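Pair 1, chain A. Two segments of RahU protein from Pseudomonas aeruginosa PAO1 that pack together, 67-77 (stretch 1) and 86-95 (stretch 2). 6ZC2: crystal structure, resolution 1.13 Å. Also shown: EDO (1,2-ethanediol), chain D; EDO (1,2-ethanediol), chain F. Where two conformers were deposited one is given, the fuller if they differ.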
# COMPACT_ATOMS: atom_id res chain seq x y z
N ASN A 67 -2.01 7.08 -19.98
CA ASN A 67 -2.39 8.30 -20.69
C ASN A 67 -3.62 9.00 -20.11
O ASN A 67 -4.17 9.89 -20.76
CB ASN A 67 -2.55 8.06 -22.20
CG ASN A 67 -1.22 7.77 -22.86
OD1 ASN A 67 -0.25 8.49 -22.63
ND2 ASN A 67 -1.17 6.72 -23.66
N ALA A 68 -4.05 8.64 -18.91
CA ALA A 68 -5.20 9.28 -18.29
C ALA A 68 -4.77 10.51 -17.50
O ALA A 68 -3.69 10.54 -16.91
CB ALA A 68 -5.93 8.30 -17.37
N SER A 69 -5.63 11.53 -17.50
CA SER A 69 -5.38 12.73 -16.71
C SER A 69 -5.87 12.53 -15.28
O SER A 69 -6.58 13.38 -14.73
CB SER A 69 -6.04 13.95 -17.35
OG SER A 69 -7.36 13.65 -17.78
N SER A 70 -5.51 11.40 -14.68
CA SER A 70 -5.85 11.05 -13.31
C SER A 70 -4.74 10.15 -12.79
O SER A 70 -4.02 9.51 -13.57
CB SER A 70 -7.21 10.34 -13.23
OG SER A 70 -7.25 9.21 -14.08
N GLY A 71 -4.59 10.11 -11.47
CA GLY A 71 -3.51 9.39 -10.82
C GLY A 71 -3.98 8.09 -10.19
O GLY A 71 -4.78 7.35 -10.77
N THR A 72 -3.46 7.81 -8.99
CA THR A 72 -3.84 6.62 -8.25
C THR A 72 -4.26 7.00 -6.84
O THR A 72 -3.62 7.83 -6.19
CB THR A 72 -2.72 5.54 -8.23
OG1 THR A 72 -3.10 4.52 -7.30
CG2 THR A 72 -1.36 6.12 -7.80
N GLN A 73 -5.35 6.38 -6.37
CA GLN A 73 -5.87 6.59 -5.03
C GLN A 73 -6.59 5.32 -4.61
O GLN A 73 -7.44 4.82 -5.35
CB GLN A 73 -6.85 7.77 -5.02
CG GLN A 73 -7.44 8.05 -3.65
CD GLN A 73 -8.37 9.24 -3.65
OE1 GLN A 73 -8.98 9.56 -4.67
NE2 GLN A 73 -8.48 9.92 -2.52
N GLY A 74 -6.26 4.80 -3.42
CA GLY A 74 -6.87 3.56 -2.99
C GLY A 74 -6.42 3.17 -1.59
O GLY A 74 -5.85 3.99 -0.86
N SER A 75 -6.69 1.92 -1.23
CA SER A 75 -6.36 1.42 0.09
C SER A 75 -6.30 -0.11 0.09
O SER A 75 -6.80 -0.77 -0.82
CB SER A 75 -7.37 1.88 1.14
OG SER A 75 -8.63 1.29 0.91
N PHE A 76 -5.70 -0.65 1.15
CA PHE A 76 -5.80 -2.07 1.47
C PHE A 76 -5.73 -2.25 2.98
O PHE A 76 -5.17 -1.42 3.70
CB PHE A 76 -4.74 -2.95 0.75
CG PHE A 76 -3.31 -2.60 1.08
CD1 PHE A 76 -2.67 -3.13 2.20
CD2 PHE A 76 -2.59 -1.74 0.25
CE1 PHE A 76 -1.34 -2.80 2.49
CE2 PHE A 76 -1.28 -1.41 0.53
CZ PHE A 76 -0.65 -1.94 1.65
N ASP A 77 -6.32 -3.34 3.47
CA ASP A 77 -6.29 -3.68 4.89
C ASP A 77 -5.23 -4.75 5.15
O ASP A 77 -4.92 -5.58 4.28
CB ASP A 77 -7.65 -4.19 5.38
CG ASP A 77 -8.72 -3.11 5.42
OD1 ASP A 77 -8.39 -1.92 5.23
OD2 ASP A 77 -9.90 -3.47 5.61
N GLY A 86 -5.01 -2.88 10.58
CA GLY A 86 -5.17 -1.50 10.16
C GLY A 86 -5.32 -1.40 8.65
O GLY A 86 -5.46 -2.41 7.95
N THR A 87 -5.28 -0.16 8.17
CA THR A 87 -5.54 0.17 6.77
C THR A 87 -4.46 1.09 6.23
O THR A 87 -4.15 2.12 6.86
CB THR A 87 -6.90 0.87 6.62
OG1 THR A 87 -7.94 0.01 7.10
CG2 THR A 87 -7.17 1.26 5.16
N PHE A 88 -3.89 0.75 5.08
CA PHE A 88 -2.97 1.63 4.36
C PHE A 88 -3.72 2.31 3.21
O PHE A 88 -4.39 1.63 2.43
CB PHE A 88 -1.77 0.86 3.79
CG PHE A 88 -0.73 1.75 3.19
CD1 PHE A 88 0.27 2.31 3.98
CD2 PHE A 88 -0.78 2.10 1.85
CE1 PHE A 88 1.21 3.17 3.44
CE2 PHE A 88 0.16 2.97 1.31
CZ PHE A 88 1.15 3.51 2.11
N SER A 89 -3.61 3.64 3.11
CA SER A 89 -4.30 4.43 2.10
C SER A 89 -3.34 5.42 1.46
O SER A 89 -2.36 5.83 2.09
CB SER A 89 -5.47 5.23 2.71
OG SER A 89 -6.48 4.37 3.22
N TRP A 90 -3.63 5.83 0.22
CA TRP A 90 -2.78 6.79 -0.48
C TRP A 90 -3.59 7.59 -1.49
O TRP A 90 -4.67 7.17 -1.94
CB TRP A 90 -1.60 6.11 -1.21
CG TRP A 90 -2.07 5.26 -2.36
CD1 TRP A 90 -2.22 5.64 -3.67
CD2 TRP A 90 -2.53 3.90 -2.29
NE1 TRP A 90 -2.73 4.60 -4.42
CE2 TRP A 90 -2.93 3.52 -3.59
CE3 TRP A 90 -2.63 2.96 -1.25
CZ2 TRP A 90 -3.41 2.25 -3.88
CZ3 TRP A 90 -3.12 1.70 -1.54
CH2 TRP A 90 -3.51 1.36 -2.85
N ASP A 91 -3.03 8.74 -1.88
CA ASP A 91 -3.61 9.60 -2.91
C ASP A 91 -2.48 10.30 -3.64
O ASP A 91 -1.72 11.06 -3.03
CB ASP A 91 -4.56 10.62 -2.29
CG ASP A 91 -5.15 11.56 -3.31
OD1 ASP A 91 -5.43 11.11 -4.44
OD2 ASP A 91 -5.35 12.75 -2.98
N ASP A 92 -2.36 10.04 -4.95
CA ASP A 92 -1.31 10.59 -5.81
C ASP A 92 -2.02 11.23 -7.00
O ASP A 92 -2.24 10.57 -8.03
CB ASP A 92 -0.37 9.47 -6.26
CG ASP A 92 0.80 9.95 -7.10
OD1 ASP A 92 0.86 11.15 -7.46
OD2 ASP A 92 1.68 9.11 -7.40
N PRO A 93 -2.40 12.50 -6.90
CA PRO A 93 -3.18 13.14 -7.98
C PRO A 93 -2.33 13.45 -9.21
O PRO A 93 -1.11 13.57 -9.16
CB PRO A 93 -3.70 14.43 -7.34
CG PRO A 93 -3.51 14.26 -5.86
CD PRO A 93 -2.31 13.38 -5.71
N TRP A 94 -3.04 13.61 -10.33
CA TRP A 94 -2.39 13.98 -11.59
C TRP A 94 -2.21 15.49 -11.71
O TRP A 94 -1.16 15.95 -12.19
CB TRP A 94 -3.23 13.47 -12.77
CG TRP A 94 -2.76 13.96 -14.11
CD1 TRP A 94 -1.79 13.40 -14.90
CD2 TRP A 94 -3.24 15.11 -14.82
NE1 TRP A 94 -1.64 14.13 -16.05
CE2 TRP A 94 -2.52 15.18 -16.03
CE3 TRP A 94 -4.22 16.08 -14.55
CZ2 TRP A 94 -2.74 16.19 -16.97
CZ3 TRP A 94 -4.43 17.08 -15.49
CH2 TRP A 94 -3.70 17.13 -16.68
N LYS A 95 -3.20 16.27 -11.30
CA LYS A 95 -3.15 17.71 -11.47
C LYS A 95 -2.03 18.32 -10.63
O LYS A 95 -1.68 17.82 -9.55
CB LYS A 95 -4.49 18.34 -11.09
CG LYS A 95 -4.67 18.61 -9.60
CD LYS A 95 -6.10 18.98 -9.25
CE LYS A 95 -6.56 20.22 -10.00
NZ LYS A 95 -7.12 21.26 -9.09
C1 EDO D . -6.90 10.94 -8.96
O1 EDO D . -5.98 11.69 -9.74
C2 EDO D . -6.31 10.73 -7.57
O2 EDO D . -6.33 11.96 -6.83
C1 EDO F . -8.04 1.01 10.91
O1 EDO F . -9.03 0.12 11.44
C2 EDO F . -8.72 2.06 10.03
O2 EDO F . -9.50 1.40 9.03
O HOH W 1 -6.87 9.01 -0.02

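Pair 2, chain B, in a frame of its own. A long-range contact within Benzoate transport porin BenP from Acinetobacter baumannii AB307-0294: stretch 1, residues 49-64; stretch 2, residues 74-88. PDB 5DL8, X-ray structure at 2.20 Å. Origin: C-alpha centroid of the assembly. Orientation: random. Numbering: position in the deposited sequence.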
# COMPACT_ATOMS: atom_id res chain seq x y z
N SER B 49 -18.03 -5.46 6.09
CA SER B 49 -18.10 -6.63 6.98
C SER B 49 -17.43 -6.33 8.36
O SER B 49 -16.73 -5.27 8.57
CB SER B 49 -17.31 -7.79 6.33
OG SER B 49 -15.96 -7.36 6.03
N TRP B 50 -17.63 -7.33 9.22
CA TRP B 50 -17.09 -7.49 10.53
C TRP B 50 -16.44 -8.83 10.42
O TRP B 50 -17.11 -9.85 10.07
CB TRP B 50 -18.22 -7.56 11.66
CG TRP B 50 -17.66 -7.49 13.05
CD1 TRP B 50 -16.54 -6.78 13.45
CD2 TRP B 50 -18.13 -8.18 14.20
NE1 TRP B 50 -16.31 -6.98 14.76
CE2 TRP B 50 -17.26 -7.84 15.25
CE3 TRP B 50 -19.20 -9.05 14.44
CZ2 TRP B 50 -17.43 -8.30 16.54
CZ3 TRP B 50 -19.37 -9.59 15.73
CH2 TRP B 50 -18.46 -9.20 16.78
N SER B 51 -15.16 -8.84 10.77
CA SER B 51 -14.38 -10.08 10.73
C SER B 51 -13.35 -10.18 11.85
O SER B 51 -12.92 -9.11 12.35
CB SER B 51 -13.73 -10.29 9.35
OG SER B 51 -12.91 -9.22 8.98
N GLN B 52 -13.01 -11.43 12.20
CA GLN B 52 -11.90 -11.73 13.14
C GLN B 52 -10.88 -12.58 12.43
O GLN B 52 -11.28 -13.55 11.75
CB GLN B 52 -12.37 -12.49 14.37
CG GLN B 52 -11.30 -12.87 15.34
CD GLN B 52 -10.70 -11.61 16.00
OE1 GLN B 52 -11.42 -10.75 16.52
NE2 GLN B 52 -9.39 -11.49 15.96
N ALA B 53 -9.58 -12.19 12.57
CA ALA B 53 -8.47 -12.86 11.91
C ALA B 53 -7.38 -13.22 12.91
O ALA B 53 -7.26 -12.59 13.97
CB ALA B 53 -7.86 -11.97 10.81
N ALA B 54 -6.64 -14.28 12.58
CA ALA B 54 -5.42 -14.70 13.26
C ALA B 54 -4.36 -15.03 12.16
O ALA B 54 -4.71 -15.59 11.14
CB ALA B 54 -5.62 -15.90 14.15
N SER B 55 -3.11 -14.61 12.41
CA SER B 55 -2.04 -14.75 11.46
C SER B 55 -0.71 -15.00 12.11
O SER B 55 -0.46 -14.56 13.23
CB SER B 55 -1.88 -13.48 10.63
OG SER B 55 -3.06 -13.16 9.93
N LEU B 56 0.15 -15.67 11.36
CA LEU B 56 1.50 -15.94 11.79
C LEU B 56 2.52 -15.79 10.62
O LEU B 56 2.23 -16.21 9.48
CB LEU B 56 1.54 -17.36 12.36
CG LEU B 56 2.87 -17.80 13.00
CD1 LEU B 56 3.19 -16.88 14.15
CD2 LEU B 56 2.79 -19.25 13.40
N PHE B 57 3.61 -15.10 10.90
CA PHE B 57 4.68 -14.76 9.91
C PHE B 57 6.05 -15.18 10.49
O PHE B 57 6.39 -14.91 11.66
CB PHE B 57 4.74 -13.25 9.56
CG PHE B 57 3.43 -12.69 9.10
CD1 PHE B 57 2.51 -12.20 10.04
CD2 PHE B 57 3.06 -12.74 7.77
CE1 PHE B 57 1.27 -11.73 9.64
CE2 PHE B 57 1.84 -12.24 7.35
CZ PHE B 57 0.92 -11.78 8.28
N TYR B 58 6.80 -15.87 9.67
CA TYR B 58 8.07 -16.41 10.04
C TYR B 58 9.11 -15.97 9.02
O TYR B 58 8.88 -16.07 7.78
CB TYR B 58 7.98 -17.90 10.10
CG TYR B 58 9.35 -18.55 10.27
CD1 TYR B 58 10.04 -18.51 11.51
CD2 TYR B 58 9.98 -19.21 9.18
CE1 TYR B 58 11.29 -19.12 11.64
CE2 TYR B 58 11.19 -19.83 9.33
CZ TYR B 58 11.82 -19.78 10.54
OH TYR B 58 13.01 -20.35 10.59
N LYS B 59 10.24 -15.49 9.56
CA LYS B 59 11.41 -15.18 8.77
C LYS B 59 12.65 -15.68 9.36
O LYS B 59 13.14 -15.09 10.34
CB LYS B 59 11.64 -13.71 8.73
CG LYS B 59 10.52 -12.93 8.14
CD LYS B 59 10.87 -11.45 8.13
CE LYS B 59 12.16 -11.27 7.37
NZ LYS B 59 12.20 -9.86 6.92
N SER B 60 13.24 -16.67 8.74
CA SER B 60 14.49 -17.19 9.25
C SER B 60 15.67 -16.20 9.24
O SER B 60 15.79 -15.32 8.41
CB SER B 60 14.91 -18.49 8.56
OG SER B 60 15.51 -18.25 7.31
N LYS B 61 16.56 -16.41 10.21
CA LYS B 61 17.91 -15.88 10.05
C LYS B 61 18.52 -16.46 8.76
O LYS B 61 18.12 -17.52 8.24
CB LYS B 61 18.80 -16.23 11.27
CG LYS B 61 19.19 -17.71 11.44
CD LYS B 61 20.03 -17.94 12.72
CE LYS B 61 19.88 -19.35 13.33
NZ LYS B 61 20.53 -19.52 14.66
N MET B 62 19.50 -15.73 8.26
CA MET B 62 20.33 -16.24 7.16
C MET B 62 21.36 -17.21 7.72
O MET B 62 22.08 -16.93 8.66
CB MET B 62 20.96 -15.08 6.37
CG MET B 62 19.96 -14.25 5.57
SD MET B 62 18.67 -15.09 4.56
CE MET B 62 19.70 -15.72 3.21
N HIS B 63 21.40 -18.40 7.17
CA HIS B 63 22.31 -19.38 7.71
C HIS B 63 23.52 -19.48 6.83
O HIS B 63 23.40 -19.68 5.65
CB HIS B 63 21.66 -20.74 7.75
CG HIS B 63 20.82 -20.99 8.96
ND1 HIS B 63 19.52 -20.51 9.09
CD2 HIS B 63 21.07 -21.74 10.06
CE1 HIS B 63 19.02 -20.94 10.23
NE2 HIS B 63 19.94 -21.68 10.84
N ASP B 64 24.67 -19.37 7.48
CA ASP B 64 25.99 -19.70 6.92
C ASP B 64 26.07 -21.16 6.37
O ASP B 64 25.98 -22.10 7.14
CB ASP B 64 27.14 -19.53 7.99
CG ASP B 64 27.52 -18.03 8.28
OD1 ASP B 64 26.97 -17.09 7.73
OD2 ASP B 64 28.43 -17.82 9.08
N ILE B 74 28.31 -17.93 1.45
CA ILE B 74 27.00 -18.10 0.80
C ILE B 74 26.03 -18.49 1.90
O ILE B 74 26.41 -19.27 2.79
CB ILE B 74 27.02 -19.15 -0.36
CG1 ILE B 74 27.48 -18.47 -1.65
CG2 ILE B 74 25.62 -19.74 -0.62
CD1 ILE B 74 28.13 -19.42 -2.66
N THR B 75 24.81 -17.95 1.86
CA THR B 75 23.81 -18.07 2.97
C THR B 75 22.47 -18.55 2.44
O THR B 75 22.15 -18.28 1.30
CB THR B 75 23.60 -16.77 3.80
OG1 THR B 75 23.15 -15.71 2.94
CG2 THR B 75 24.88 -16.31 4.46
N ILE B 76 21.75 -19.34 3.25
CA ILE B 76 20.39 -19.83 2.93
C ILE B 76 19.41 -19.48 4.06
O ILE B 76 19.77 -19.45 5.25
CB ILE B 76 20.29 -21.36 2.69
CG1 ILE B 76 21.11 -22.14 3.75
CG2 ILE B 76 20.74 -21.71 1.28
CD1 ILE B 76 20.52 -23.48 4.15
N GLY B 77 18.17 -19.18 3.69
CA GLY B 77 17.09 -19.14 4.65
C GLY B 77 15.77 -19.43 4.00
O GLY B 77 15.67 -19.75 2.84
N ALA B 78 14.73 -19.25 4.78
CA ALA B 78 13.35 -19.39 4.32
C ALA B 78 12.39 -18.54 5.15
O ALA B 78 12.65 -18.23 6.36
CB ALA B 78 12.93 -20.84 4.34
N ASP B 79 11.31 -18.16 4.48
CA ASP B 79 10.25 -17.47 5.14
C ASP B 79 8.95 -18.24 4.88
O ASP B 79 8.85 -19.04 3.96
CB ASP B 79 10.03 -16.08 4.57
CG ASP B 79 11.24 -15.12 4.68
OD1 ASP B 79 12.09 -15.17 5.54
OD2 ASP B 79 11.21 -14.19 3.92
N ALA B 80 7.93 -17.91 5.65
CA ALA B 80 6.59 -18.48 5.44
C ALA B 80 5.51 -17.70 6.20
O ALA B 80 5.79 -16.99 7.17
CB ALA B 80 6.59 -19.94 5.85
N SER B 81 4.27 -17.83 5.74
CA SER B 81 3.16 -17.06 6.32
C SER B 81 1.86 -17.86 6.27
O SER B 81 1.70 -18.72 5.40
CB SER B 81 2.98 -15.71 5.55
OG SER B 81 2.48 -15.89 4.23
N VAL B 82 0.92 -17.51 7.17
CA VAL B 82 -0.42 -18.01 7.14
C VAL B 82 -1.31 -16.95 7.75
O VAL B 82 -0.91 -16.25 8.72
CB VAL B 82 -0.51 -19.38 7.88
CG1 VAL B 82 -0.11 -19.22 9.36
CG2 VAL B 82 -1.92 -19.99 7.76
N GLN B 83 -2.44 -16.69 7.11
CA GLN B 83 -3.41 -15.68 7.58
C GLN B 83 -4.80 -16.21 7.36
O GLN B 83 -5.11 -16.78 6.31
CB GLN B 83 -3.28 -14.36 6.81
CG GLN B 83 -1.88 -13.74 6.58
CD GLN B 83 -1.95 -12.54 5.63
OE1 GLN B 83 -2.53 -11.47 5.91
NE2 GLN B 83 -1.42 -12.78 4.42
N TYR B 84 -5.65 -16.06 8.37
CA TYR B 84 -6.98 -16.66 8.38
C TYR B 84 -7.94 -15.72 9.00
O TYR B 84 -7.68 -15.25 10.12
CB TYR B 84 -6.96 -17.92 9.18
CG TYR B 84 -8.29 -18.57 9.25
CD1 TYR B 84 -8.91 -19.07 8.07
CD2 TYR B 84 -8.97 -18.73 10.49
CE1 TYR B 84 -10.14 -19.71 8.11
CE2 TYR B 84 -10.20 -19.39 10.53
CZ TYR B 84 -10.76 -19.88 9.34
OH TYR B 84 -12.02 -20.40 9.34
N ALA B 85 -9.06 -15.44 8.30
CA ALA B 85 -10.13 -14.60 8.81
C ALA B 85 -11.51 -15.31 8.69
O ALA B 85 -11.79 -15.99 7.71
CB ALA B 85 -10.20 -13.32 8.05
N VAL B 86 -12.36 -15.10 9.70
CA VAL B 86 -13.77 -15.49 9.69
C VAL B 86 -14.70 -14.29 9.63
O VAL B 86 -14.52 -13.34 10.42
CB VAL B 86 -14.09 -16.24 10.98
CG1 VAL B 86 -15.57 -16.66 11.08
CG2 VAL B 86 -13.30 -17.53 10.95
N ARG B 87 -15.67 -14.33 8.69
CA ARG B 87 -16.72 -13.33 8.70
C ARG B 87 -17.68 -13.49 9.91
O ARG B 87 -18.21 -14.55 10.16
CB ARG B 87 -17.57 -13.37 7.44
CG ARG B 87 -18.60 -12.24 7.43
CD ARG B 87 -19.14 -11.91 6.01
NE ARG B 87 -19.52 -13.03 5.26
CZ ARG B 87 -20.65 -13.77 5.49
NH1 ARG B 87 -21.54 -13.49 6.45
NH2 ARG B 87 -20.92 -14.83 4.72
N LEU B 88 -17.97 -12.42 10.61
CA LEU B 88 -18.93 -12.46 11.72
C LEU B 88 -20.26 -11.81 11.46
O LEU B 88 -21.25 -12.15 12.15
CB LEU B 88 -18.32 -11.73 12.97
CG LEU B 88 -16.96 -12.19 13.52
CD1 LEU B 88 -16.34 -11.14 14.49
CD2 LEU B 88 -17.13 -13.53 14.23
O HOH W 2 -2.94 -10.77 8.49

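The sharpest difference lies at one superposed position, Gly A74 = Tyr B58, and its cross-strand partner, Trp A90 = Ala B80. In pair 1 the large ring belongs to stretch 2 and glycine sits opposite; in pair 2 the large ring belongs to stretch 1 and alanine sits opposite. Trp A90 (chi1 67°, p) folds over Gly A74, whose CA lies 4.0 Å from the centroid of the Trp A90 six-membered ring and 18° off the ring normal. An ideal CB on Gly A74 would come within 3.1 Å of Trp A90 CZ2, so the missing side chain makes room for the indole. Tyr B58 (chi1 171°, t) instead approaches the opposing backbone, with its CE2 3.7 Å from Ala B78 O.

The common frame is an antiparallel strand pair. Fourteen central residues superpose with an RMSD of 0.9 Å; the strand directions differ by 162° in pair 1 and 154° in pair 2, with closest axis approaches of 4.7 and 4.5 Å. The register is preserved as well. Thr A72 and Asp A92, a hydrogen-bonded pair, match Leu B56 and Val B82. Asp A92 N donates to Thr A72 O at 2.8 Å and Thr A72 N to Asp A92 O at 3.2 Å; Leu B56 N donates to Val B82 O at 2.9 Å and Val B82 N to Leu B56 O at 3.0 Å.

On these equivalent backbones the side chains use different chemistry. Thr A72 OG1 accepts from Trp A90 NE1 at 2.9 Å, with an N-H...acceptor angle of 173°, which ties the indole edge to the neighbouring strand. Leu B56 has an apolar contact instead, its CB 3.9 Å from Val B82 CG1.

Further along, Phe A76 = Ser B60 and Phe A88 = Ala B78. The two phenylalanine rings are near parallel (25°) but slid apart, with centroids 5.5 Å apart; Phe A88 CB covers one face of the Phe A76 ring, 4.0 Å from its centroid. Backbone bonds join this pair in both directions, each 2.9 Å between N and O of Phe A76 and Phe A88. In pair 2 Ser B60 N still donates to Ala B78 O at 2.9 Å, but Ala B78 N donates to the side-chain Ser B60 OG at 2.8 Å. A hydroxyl thus replaces a carbonyl as acceptor where the first ladder of pair 2 ends. A second ladder resumes at His B63 and Ile B76, its register shifted by one residue.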